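Local coordinates for protein farnesyl pyrophosphate synthase (Pseudomonas aeruginosa, PDB 3ZOU) that condenses isopentenyl diphosphate with geranyl diphosphate to form farnesyl diphosphate, a magnesium-dependent step of isoprenoid biosynthesis, at residues H83-L86 against D91-L94; H77-V82 against G116-A121; E265-A270 against Q286-I291. All blocks are in the same frame, centred on the assembly; numbering follows the deposited sequence. Where two conformers were deposited one is given.

Following the chain from its N terminus, helix 67-85 supplies the first half of interaction 2 (77-82) and, directly after it, the first half of interaction 1 (83-86). Interaction 1 closes first, with 91-94, across a short turn. Interaction 2 closes later, when helix 107-126 packs back at 116-121, so interaction 1 is nested inside its loop. Their centres are about 14 Å apart, and both touch geranyl diphosphate and the second subunit. Interaction 3 follows in series, joining helices 256-273 and 282-293. Its centre is about 28 Å from that of interaction 2, on the opposite side of the chain's centre, and it ties together the C-terminal helices.

Interaction 1 (H83-L86 against D91-L94); sequences HDDL and DDDL. With MG (magnesium ion), chain D; MG (magnesium ion), chain C; GPP (geranyl diphosphate), chain E.
D91 and D92 meet L86 and D85 through two backbone bonds, the tight part of this contact. D91 N donates to L86 O at 2.9 Å. D92 N donates to D85 O at 3.0 Å. On the solvent side, the exposed D91 turns its side chain outward, away from 83-86. The side chains of D85 and D92 make a water-bridged, metal-linked side. Their carboxylate planes stand 85° apart, and D85 OD1 and D92 OD2 remain 4.3 Å from each other. A water bridges these two oxygens, donating to D92 OD2 at 2.5 Å, and the same water binds a magnesium ion. The like charges are therefore separated by a metal-bound water, and R95, in a salt bridge with D85, probably offsets them further. A second water joins D85 OD1 to L94 O.

D84 reaches the metals directly. With CG anti to the backbone N (chi1 -179°), its carboxylate straddles two magnesium ions. OD1 of D84 binds one at 2.2 Å. OD2 of D84 binds the other at 2.1 Å, while O1A of geranyl diphosphate bridges both. D90 also ligates both sites, and Q158 hydrogen-bonds D84 OD1. The order D84, D85, then D90 matches the first aspartate-rich motif (DDxxxxD) of prenyl synthases; the turn closed here carries its last aspartate.

The contact sits where helix 67-85 gives way to the loop before strand 94-95. L86 packs on E107 and I111 of helix 107-126, and H83 ND1 hydrogen-bonds D115 of the second subunit.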
loop_
_atom_site.group_PDB
_atom_site.type_symbol
_atom_site.label_atom_id
_atom_site.label_comp_id
_atom_site.label_asym_id
_atom_site.label_seq_id
_atom_site.Cartn_x
_atom_site.Cartn_y
_atom_site.Cartn_z
ATOM N N HIS A 83 0.653 -12.592 3.244
ATOM C CA HIS A 83 1.229 -12.280 4.561
ATOM C C HIS A 83 0.634 -13.177 5.641
ATOM O O HIS A 83 1.352 -13.562 6.533
ATOM C CB HIS A 83 1.138 -10.797 4.885
ATOM C CG HIS A 83 2.135 -9.953 4.142
ATOM N ND1 HIS A 83 2.276 -8.598 4.356
ATOM C CD2 HIS A 83 3.063 -10.275 3.212
ATOM C CE1 HIS A 83 3.217 -8.119 3.581
ATOM N NE2 HIS A 83 3.717 -9.114 2.866
ATOM N N ASP A 84 -0.669 -13.435 5.589
ATOM C CA ASP A 84 -1.354 -14.291 6.580
ATOM C C ASP A 84 -0.707 -15.705 6.581
ATOM O O ASP A 84 -0.643 -16.334 7.632
ATOM C CB ASP A 84 -2.817 -14.407 6.244
ATOM C CG ASP A 84 -3.603 -15.260 7.221
ATOM O OD1 ASP A 84 -3.821 -14.834 8.402
ATOM O OD2 ASP A 84 -3.989 -16.375 6.848
ATOM N N ASP A 85 -0.243 -16.185 5.456
ATOM C CA ASP A 85 0.264 -17.537 5.357
ATOM C C ASP A 85 1.687 -17.654 5.935
ATOM O O ASP A 85 2.182 -18.744 6.164
ATOM C CB ASP A 85 0.306 -17.975 3.902
ATOM C CG ASP A 85 -1.051 -18.314 3.308
ATOM O OD1 ASP A 85 -1.971 -18.703 4.037
ATOM O OD2 ASP A 85 -1.135 -18.251 2.083
ATOM N N LEU A 86 2.371 -16.518 6.101
ATOM C CA LEU A 86 3.780 -16.555 6.526
ATOM C C LEU A 86 4.010 -17.262 7.855
ATOM O O LEU A 86 3.158 -17.281 8.688
ATOM C CB LEU A 86 4.332 -15.133 6.662
ATOM C CG LEU A 86 4.410 -14.295 5.398
ATOM C CD1 LEU A 86 4.759 -12.866 5.751
ATOM C CD2 LEU A 86 5.440 -14.868 4.438
ATOM N N ASP A 91 1.562 -19.606 9.311
ATOM C CA ASP A 91 2.543 -20.643 8.964
ATOM C C ASP A 91 1.903 -21.779 8.180
ATOM O O ASP A 91 1.937 -22.977 8.566
ATOM C CB ASP A 91 3.229 -21.148 10.260
ATOM C CG ASP A 91 4.502 -21.951 10.004
ATOM O OD1 ASP A 91 5.084 -21.953 8.923
ATOM O OD2 ASP A 91 4.950 -22.601 11.001
ATOM N N ASP A 92 1.253 -21.423 7.072
ATOM C CA ASP A 92 0.624 -22.397 6.246
ATOM C C ASP A 92 1.471 -22.793 5.054
ATOM O O ASP A 92 1.957 -21.933 4.317
ATOM C CB ASP A 92 -0.760 -21.917 5.821
ATOM C CG ASP A 92 -1.845 -22.317 6.846
ATOM O OD1 ASP A 92 -1.847 -23.480 7.236
ATOM O OD2 ASP A 92 -2.591 -21.451 7.295
ATOM N N ASP A 93 1.661 -24.100 4.874
ATOM C CA ASP A 93 2.345 -24.648 3.704
ATOM C C ASP A 93 1.493 -24.642 2.450
ATOM O O ASP A 93 1.983 -24.703 1.328
ATOM C CB ASP A 93 2.754 -26.078 4.019
ATOM C CG ASP A 93 3.823 -26.175 5.100
ATOM O OD1 ASP A 93 4.510 -25.210 5.453
ATOM O OD2 ASP A 93 4.038 -27.357 5.571
ATOM N N LEU A 94 0.175 -24.662 2.666
ATOM C CA LEU A 94 -0.797 -24.769 1.600
ATOM C C LEU A 94 -1.902 -23.713 1.680
ATOM O O LEU A 94 -2.242 -23.232 2.760
ATOM C CB LEU A 94 -1.497 -26.124 1.676
ATOM C CG LEU A 94 -0.561 -27.333 1.578
ATOM C CD1 LEU A 94 -1.382 -28.558 2.010
ATOM C CD2 LEU A 94 -0.056 -27.457 0.147
HETATM MG MG MG D . -4.765 -18.100 7.729
HETATM MG MG MG C . -4.971 -15.924 9.920
HETATM C C1 GPP E . -7.228 -14.811 6.454
HETATM O O1 GPP E . -7.876 -15.194 7.692
HETATM C C2 GPP E . -6.649 -13.442 6.597
HETATM C C3 GPP E . -7.344 -12.316 6.305
HETATM C C4 GPP E . -8.669 -12.471 5.678
HETATM C C5 GPP E . -6.765 -10.978 6.418
HETATM C C6 GPP E . -5.228 -11.077 6.508
HETATM C C7 GPP E . -4.725 -9.736 6.790
HETATM C C8 GPP E . -3.464 -9.329 6.792
HETATM C C9 GPP E . -2.200 -10.142 6.461
HETATM C C10 GPP E . -3.474 -7.880 7.165
HETATM P PA GPP E . -7.661 -16.677 8.261
HETATM O O1A GPP E . -6.161 -16.876 8.605
HETATM O O2A GPP E . -8.615 -16.789 9.435
HETATM O O3A GPP E . -8.255 -17.521 7.030
HETATM P PB GPP E . -7.520 -18.596 6.073
HETATM O O1B GPP E . -6.044 -18.515 6.441
HETATM O O2B GPP E . -8.116 -19.948 6.411
HETATM O O3B GPP E . -7.898 -18.026 4.707
HETATM O O HOH W 1 -3.405 -20.950 3.535
HETATM O O HOH W 2 -3.243 -19.096 6.730
HETATM O O HOH W 3 -5.235 -19.843 8.716
HETATM O O HOH W 4 -5.870 -16.873 11.602
HETATM O O HOH W 5 -6.348 -14.215 10.273
HETATM O O HOH W 6 -3.566 -15.191 11.354
#

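Interaction 2 (H77-V82 against G116-A121); sequences HAYSLV and GLQALA. With GPP (geranyl diphosphate), chain E.
Q118 lies alongside Y79, the two side chains pointing the same way, where the helical segments 77-82 and 116-121 run antiparallel at 164° with axes 8.7 Å apart. Q118 runs out fully extended, so that each carbon passes along the tyrosine. CB sits over one ring face, 4.1 Å from the centroid and 22° off the normal, a CH-pi contact. CG continues past Y79 CE2, and CD follows at 3.7 Å from the same carbon. The amide plane is only 19° from that of the ring, so the group lies nearly flat against it. At the tip, OE1 accepts from a water at 2.7 Å, which itself accepts from Y79 OH, while NE2 is hydrogen-bonded to D115 O of the second subunit. Beside this pair, L117 CB meets Y79 CB at 3.8 Å.

S80, on another side of helix 67-85, packs its CB on geranyl diphosphate C7 at 3.7 Å, so this helix lies between the substrate pocket and the helix 107-126 that carries Q118 to the dimer interface. L117 also packs on M36 and V40 of helix 30-40, and Y79 on M154 and V155 of helix 154-163.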
loop_
_atom_site.group_PDB
_atom_site.type_symbol
_atom_site.label_atom_id
_atom_site.label_comp_id
_atom_site.label_asym_id
_atom_site.label_seq_id
_atom_site.Cartn_x
_atom_site.Cartn_y
_atom_site.Cartn_z
ATOM N N HIS A 77 -6.806 -8.139 -1.262
ATOM C CA HIS A 77 -7.141 -9.435 -0.756
ATOM C C HIS A 77 -5.972 -10.460 -0.921
ATOM O O HIS A 77 -5.534 -11.074 0.037
ATOM C CB HIS A 77 -8.411 -9.964 -1.436
ATOM C CG HIS A 77 -8.850 -11.291 -0.935
ATOM N ND1 HIS A 77 -9.073 -11.587 0.384
ATOM C CD2 HIS A 77 -9.041 -12.445 -1.610
ATOM C CE1 HIS A 77 -9.428 -12.849 0.486
ATOM N NE2 HIS A 77 -9.396 -13.384 -0.711
ATOM N N ALA A 78 -5.426 -10.516 -2.114
ATOM C CA ALA A 78 -4.328 -11.446 -2.436
ATOM C C ALA A 78 -3.112 -11.153 -1.584
ATOM O O ALA A 78 -2.514 -12.048 -1.049
ATOM C CB ALA A 78 -3.977 -11.334 -3.900
ATOM N N TYR A 79 -2.763 -9.856 -1.447
ATOM C CA TYR A 79 -1.529 -9.516 -0.678
ATOM C C TYR A 79 -1.780 -9.960 0.779
ATOM O O TYR A 79 -0.870 -10.544 1.427
ATOM C CB TYR A 79 -1.110 -8.063 -0.772
ATOM C CG TYR A 79 -1.259 -7.250 0.521
ATOM C CD1 TYR A 79 -0.385 -7.442 1.552
ATOM C CD2 TYR A 79 -2.229 -6.292 0.695
ATOM C CE1 TYR A 79 -0.510 -6.735 2.745
ATOM C CE2 TYR A 79 -2.381 -5.596 1.885
ATOM C CZ TYR A 79 -1.517 -5.801 2.898
ATOM O OH TYR A 79 -1.688 -5.137 4.069
ATOM N N SER A 80 -2.999 -9.765 1.292
ATOM C CA SER A 80 -3.272 -10.095 2.708
ATOM C C SER A 80 -3.155 -11.564 2.977
ATOM O O SER A 80 -2.608 -11.938 4.014
ATOM C CB SER A 80 -4.648 -9.553 3.107
ATOM O OG SER A 80 -5.676 -10.390 2.638
ATOM N N LEU A 81 -3.488 -12.410 2.007
ATOM C CA LEU A 81 -3.406 -13.885 2.202
ATOM C C LEU A 81 -1.938 -14.333 2.206
ATOM O O LEU A 81 -1.575 -15.197 2.970
ATOM C CB LEU A 81 -4.236 -14.591 1.115
ATOM C CG LEU A 81 -5.758 -14.311 1.170
ATOM C CD1 LEU A 81 -6.388 -15.152 0.047
ATOM C CD2 LEU A 81 -6.331 -14.513 2.568
ATOM N N VAL A 82 -1.109 -13.731 1.352
ATOM C CA VAL A 82 0.317 -14.064 1.330
ATOM C C VAL A 82 0.899 -13.786 2.694
ATOM O O VAL A 82 1.610 -14.642 3.225
ATOM C CB VAL A 82 1.042 -13.323 0.188
ATOM C CG1 VAL A 82 2.539 -13.545 0.299
ATOM C CG2 VAL A 82 0.558 -13.805 -1.173
ATOM N N GLY A 116 4.396 -5.397 -3.032
ATOM C CA GLY A 116 4.241 -4.847 -4.349
ATOM C C GLY A 116 2.786 -4.942 -4.821
ATOM O O GLY A 116 2.339 -4.067 -5.535
ATOM N N LEU A 117 2.058 -5.978 -4.396
ATOM C CA LEU A 117 0.622 -6.097 -4.744
ATOM C C LEU A 117 -0.130 -4.983 -4.075
ATOM O O LEU A 117 -1.065 -4.451 -4.645
ATOM C CB LEU A 117 0.065 -7.474 -4.334
ATOM C CG LEU A 117 0.566 -8.675 -5.152
ATOM C CD1 LEU A 117 0.108 -9.964 -4.500
ATOM C CD2 LEU A 117 0.182 -8.583 -6.589
ATOM N N GLN A 118 0.207 -4.663 -2.824
ATOM C CA GLN A 118 -0.504 -3.571 -2.167
ATOM C C GLN A 118 -0.318 -2.255 -2.908
ATOM O O GLN A 118 -1.244 -1.515 -3.168
ATOM C CB GLN A 118 -0.167 -3.452 -0.677
ATOM C CG GLN A 118 -0.945 -2.288 -0.091
ATOM C CD GLN A 118 -1.016 -2.163 1.433
ATOM O OE1 GLN A 118 -1.940 -1.522 1.911
ATOM N NE2 GLN A 118 -0.024 -2.587 2.140
ATOM N N ALA A 119 0.948 -1.929 -3.226
ATOM C CA ALA A 119 1.202 -0.689 -4.020
ATOM C C ALA A 119 0.455 -0.706 -5.352
ATOM O O ALA A 119 -0.108 0.316 -5.707
ATOM C CB ALA A 119 2.686 -0.480 -4.253
ATOM N N LEU A 120 0.449 -1.877 -5.960
ATOM C CA LEU A 120 -0.225 -1.960 -7.265
ATOM C C LEU A 120 -1.689 -1.646 -7.155
ATOM O O LEU A 120 -2.283 -1.104 -8.088
ATOM C CB LEU A 120 0.019 -3.294 -7.863
ATOM C CG LEU A 120 -0.527 -3.609 -9.251
ATOM C CD1 LEU A 120 0.070 -2.633 -10.223
ATOM C CD2 LEU A 120 -0.125 -5.032 -9.606
ATOM N N ALA A 121 -2.334 -2.106 -6.095
ATOM C CA ALA A 121 -3.767 -1.864 -5.902
ATOM C C ALA A 121 -4.026 -0.359 -6.017
ATOM O O ALA A 121 -5.016 0.104 -6.609
ATOM C CB ALA A 121 -4.261 -2.428 -4.605
HETATM C C1 GPP E . -7.228 -14.811 6.454
HETATM O O1 GPP E . -7.876 -15.194 7.692
HETATM C C2 GPP E . -6.649 -13.442 6.597
HETATM C C3 GPP E . -7.344 -12.316 6.305
HETATM C C4 GPP E . -8.669 -12.471 5.678
HETATM C C5 GPP E . -6.765 -10.978 6.418
HETATM C C6 GPP E . -5.228 -11.077 6.508
HETATM C C7 GPP E . -4.725 -9.736 6.790
HETATM C C8 GPP E . -3.464 -9.329 6.792
HETATM C C9 GPP E . -2.200 -10.142 6.461
HETATM C C10 GPP E . -3.474 -7.880 7.165
HETATM P PA GPP E . -7.661 -16.677 8.261
HETATM O O1A GPP E . -6.161 -16.876 8.605
HETATM O O2A GPP E . -8.615 -16.789 9.435
HETATM O O3A GPP E . -8.255 -17.521 7.030
HETATM P PB GPP E . -7.520 -18.596 6.073
HETATM O O1B GPP E . -6.044 -18.515 6.441
HETATM O O2B GPP E . -8.116 -19.948 6.411
HETATM O O3B GPP E . -7.898 -18.026 4.707
HETATM O O HOH W 7 -3.000 -2.961 4.001
#

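Interaction 3 (E265-A270 against Q286-I291). With 6H6 (3-(2-oxo-1,3-benzoxazol-3(2H)-yl)propanoic acid), chain G.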
loop_
_atom_site.group_PDB
_atom_site.type_symbol
_atom_site.label_atom_id
_atom_site.label_comp_id
_atom_site.label_asym_id
_atom_site.label_seq_id
_atom_site.Cartn_x
_atom_site.Cartn_y
_atom_site.Cartn_z
ATOM N N GLU A 265 -31.178 -14.387 9.481
ATOM C CA GLU A 265 -31.461 -13.011 9.847
ATOM C C GLU A 265 -30.518 -12.039 9.131
ATOM O O GLU A 265 -30.950 -10.985 8.700
ATOM C CB GLU A 265 -31.343 -12.820 11.364
ATOM C CG GLU A 265 -32.397 -13.617 12.121
ATOM C CD GLU A 265 -32.228 -13.641 13.612
ATOM O OE1 GLU A 265 -31.134 -13.334 14.149
ATOM O OE2 GLU A 265 -33.230 -14.038 14.232
ATOM N N LEU A 266 -29.249 -12.416 9.007
ATOM C CA LEU A 266 -28.229 -11.586 8.315
ATOM C C LEU A 266 -28.547 -11.504 6.807
ATOM O O LEU A 266 -28.544 -10.418 6.215
ATOM C CB LEU A 266 -26.810 -12.123 8.561
ATOM C CG LEU A 266 -26.332 -11.954 10.037
ATOM C CD1 LEU A 266 -25.168 -12.853 10.229
ATOM C CD2 LEU A 266 -26.031 -10.471 10.326
ATOM N N ARG A 267 -28.869 -12.659 6.215
ATOM C CA ARG A 267 -29.337 -12.632 4.821
ATOM C C ARG A 267 -30.530 -11.651 4.697
ATOM O O ARG A 267 -30.639 -10.827 3.792
ATOM C CB ARG A 267 -29.836 -13.979 4.401
ATOM C CG ARG A 267 -30.514 -13.989 3.030
ATOM C CD ARG A 267 -31.399 -15.208 2.870
ATOM N NE ARG A 267 -32.481 -15.168 3.839
ATOM C CZ ARG A 267 -33.271 -16.212 4.096
ATOM N NH1 ARG A 267 -32.991 -17.369 3.517
ATOM N NH2 ARG A 267 -34.236 -16.089 5.029
ATOM N N ASP A 268 -31.483 -11.763 5.609
ATOM C CA ASP A 268 -32.622 -10.879 5.540
ATOM C C ASP A 268 -32.305 -9.412 5.675
ATOM O O ASP A 268 -32.879 -8.598 5.043
ATOM C CB ASP A 268 -33.679 -11.277 6.578
ATOM C CG ASP A 268 -34.259 -12.613 6.349
ATOM O OD1 ASP A 268 -34.137 -13.175 5.211
ATOM O OD2 ASP A 268 -34.911 -13.113 7.320
ATOM N N LEU A 269 -31.345 -9.068 6.545
ATOM C CA LEU A 269 -30.929 -7.701 6.653
ATOM C C LEU A 269 -30.292 -7.213 5.377
ATOM O O LEU A 269 -30.539 -6.114 4.977
ATOM C CB LEU A 269 -29.931 -7.561 7.829
ATOM C CG LEU A 269 -30.496 -7.698 9.216
ATOM C CD1 LEU A 269 -29.388 -7.790 10.278
ATOM C CD2 LEU A 269 -31.470 -6.581 9.511
ATOM N N ALA A 270 -29.516 -8.098 4.718
ATOM C CA ALA A 270 -28.887 -7.738 3.436
ATOM C C ALA A 270 -29.952 -7.448 2.380
ATOM O O ALA A 270 -29.882 -6.494 1.639
ATOM C CB ALA A 270 -27.959 -8.819 2.972
ATOM N N GLN A 286 -29.069 -12.349 -4.952
ATOM C CA GLN A 286 -28.745 -13.754 -5.155
ATOM C C GLN A 286 -27.497 -14.207 -4.376
ATOM O O GLN A 286 -27.421 -15.319 -3.884
ATOM C CB GLN A 286 -28.610 -14.067 -6.654
ATOM C CG GLN A 286 -29.932 -13.994 -7.382
ATOM C CD GLN A 286 -29.781 -14.393 -8.859
ATOM O OE1 GLN A 286 -28.949 -15.258 -9.199
ATOM N NE2 GLN A 286 -30.616 -13.839 -9.709
ATOM N N LEU A 287 -26.507 -13.335 -4.338
ATOM C CA LEU A 287 -25.323 -13.611 -3.545
ATOM C C LEU A 287 -25.658 -13.741 -2.066
ATOM O O LEU A 287 -25.187 -14.663 -1.454
ATOM C CB LEU A 287 -24.268 -12.493 -3.751
ATOM C CG LEU A 287 -23.009 -12.732 -2.910
ATOM C CD1 LEU A 287 -22.214 -13.903 -3.428
ATOM C CD2 LEU A 287 -22.194 -11.451 -3.025
ATOM N N ALA A 288 -26.460 -12.863 -1.553
ATOM C CA ALA A 288 -26.894 -12.965 -0.159
ATOM C C ALA A 288 -27.534 -14.290 0.181
ATOM O O ALA A 288 -27.237 -14.896 1.221
ATOM C CB ALA A 288 -27.743 -11.808 0.258
ATOM N N ARG A 289 -28.415 -14.742 -0.731
ATOM C CA ARG A 289 -29.001 -16.070 -0.518
ATOM C C ARG A 289 -28.009 -17.175 -0.651
ATOM O O ARG A 289 -27.996 -18.153 0.144
ATOM C CB ARG A 289 -30.173 -16.222 -1.490
ATOM C CG ARG A 289 -31.247 -15.181 -1.255
ATOM C CD ARG A 289 -32.566 -15.526 -1.948
ATOM N NE ARG A 289 -33.484 -14.422 -1.855
ATOM C CZ ARG A 289 -33.712 -13.557 -2.842
ATOM N NH1 ARG A 289 -33.055 -13.646 -3.983
ATOM N NH2 ARG A 289 -34.585 -12.590 -2.663
ATOM N N TYR A 290 -27.159 -17.128 -1.659
ATOM C CA TYR A 290 -26.153 -18.159 -1.877
ATOM C C TYR A 290 -25.285 -18.400 -0.625
ATOM O O TYR A 290 -24.991 -19.535 -0.268
ATOM C CB TYR A 290 -25.235 -17.781 -3.038
ATOM C CG TYR A 290 -24.035 -18.657 -3.136
ATOM C CD1 TYR A 290 -24.104 -19.914 -3.738
ATOM C CD2 TYR A 290 -22.799 -18.218 -2.628
ATOM C CE1 TYR A 290 -22.991 -20.749 -3.795
ATOM C CE2 TYR A 290 -21.713 -19.054 -2.660
ATOM C CZ TYR A 290 -21.833 -20.323 -3.235
ATOM O OH TYR A 290 -20.693 -21.140 -3.294
ATOM N N ILE A 291 -24.909 -17.284 0.017
ATOM C CA ILE A 291 -23.980 -17.359 1.139
ATOM C C ILE A 291 -24.530 -18.243 2.276
ATOM O O ILE A 291 -23.810 -19.068 2.825
ATOM C CB ILE A 291 -23.653 -15.955 1.675
ATOM C CG1 ILE A 291 -22.733 -15.206 0.710
ATOM C CG2 ILE A 291 -22.986 -16.018 3.026
ATOM C CD1 ILE A 291 -22.735 -13.737 0.924
HETATM O O 6H6 G . -18.120 -23.553 -7.264
HETATM N N1 6H6 G . -20.302 -20.132 -6.302
HETATM O O1 6H6 G . -22.245 -20.637 -7.424
HETATM C C2 6H6 G . -21.491 -19.845 -6.823
HETATM O O2 6H6 G . -21.756 -18.532 -6.607
HETATM C C3 6H6 G . -20.725 -18.025 -5.910
HETATM C C4 6H6 G . -20.532 -16.744 -5.434
HETATM C C5 6H6 G . -19.338 -16.514 -4.759
HETATM C C6 6H6 G . -18.408 -17.534 -4.578
HETATM C C7 6H6 G . -18.587 -18.813 -5.059
HETATM C C8 6H6 G . -19.781 -19.048 -5.723
HETATM C C9 6H6 G . -19.655 -21.434 -6.393
HETATM C C10 6H6 G . -19.016 -21.420 -7.800
HETATM C C11 6H6 G . -18.013 -22.555 -8.007
HETATM O OXT 6H6 G . -17.190 -22.411 -8.943
#
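The guanidinium planes of R267 and R289 are inclined by 55°, and the two side chains touch through their aliphatic parts, R267 CD lying 4.1 Å from R289 CG. They belong to an antiparallel helical hairpin in the all-alpha prenyl synthase fold: the helical segments 265-270 and 286-291 run at 177°, their axes 9.2 Å apart. D268 lies at the edge of the R267 guanidinium, in its plane. On the far side of helix 282-293, one face of the Y290 ring carries the benzoxazolone of the bound fragment, whose O2 lies over the ring centre, 3.7 Å above its plane.

R267 rests its CG against A288 O at 3.9 Å, and a bend at chi3 (64°) folds the head back to D268. NE and NH2 both donate to D268 OD1, each at 2.9 Å and from the same face of the carboxylate. By partly neutralising R267, this side-on salt bridge probably eases its repulsion with R289. Both arginines also touch crystal neighbours, so their outer conformations may partly reflect the lattice.

L287, like Y290, lines the fragment pocket and packs on I3 of helix 3-19. Deeper in the hairpin, A270 also rests on Y211 and I215 of helix 202-227, and here two methyl groups meet between the helices: A270 CB lies 4.0 Å from A288 CB.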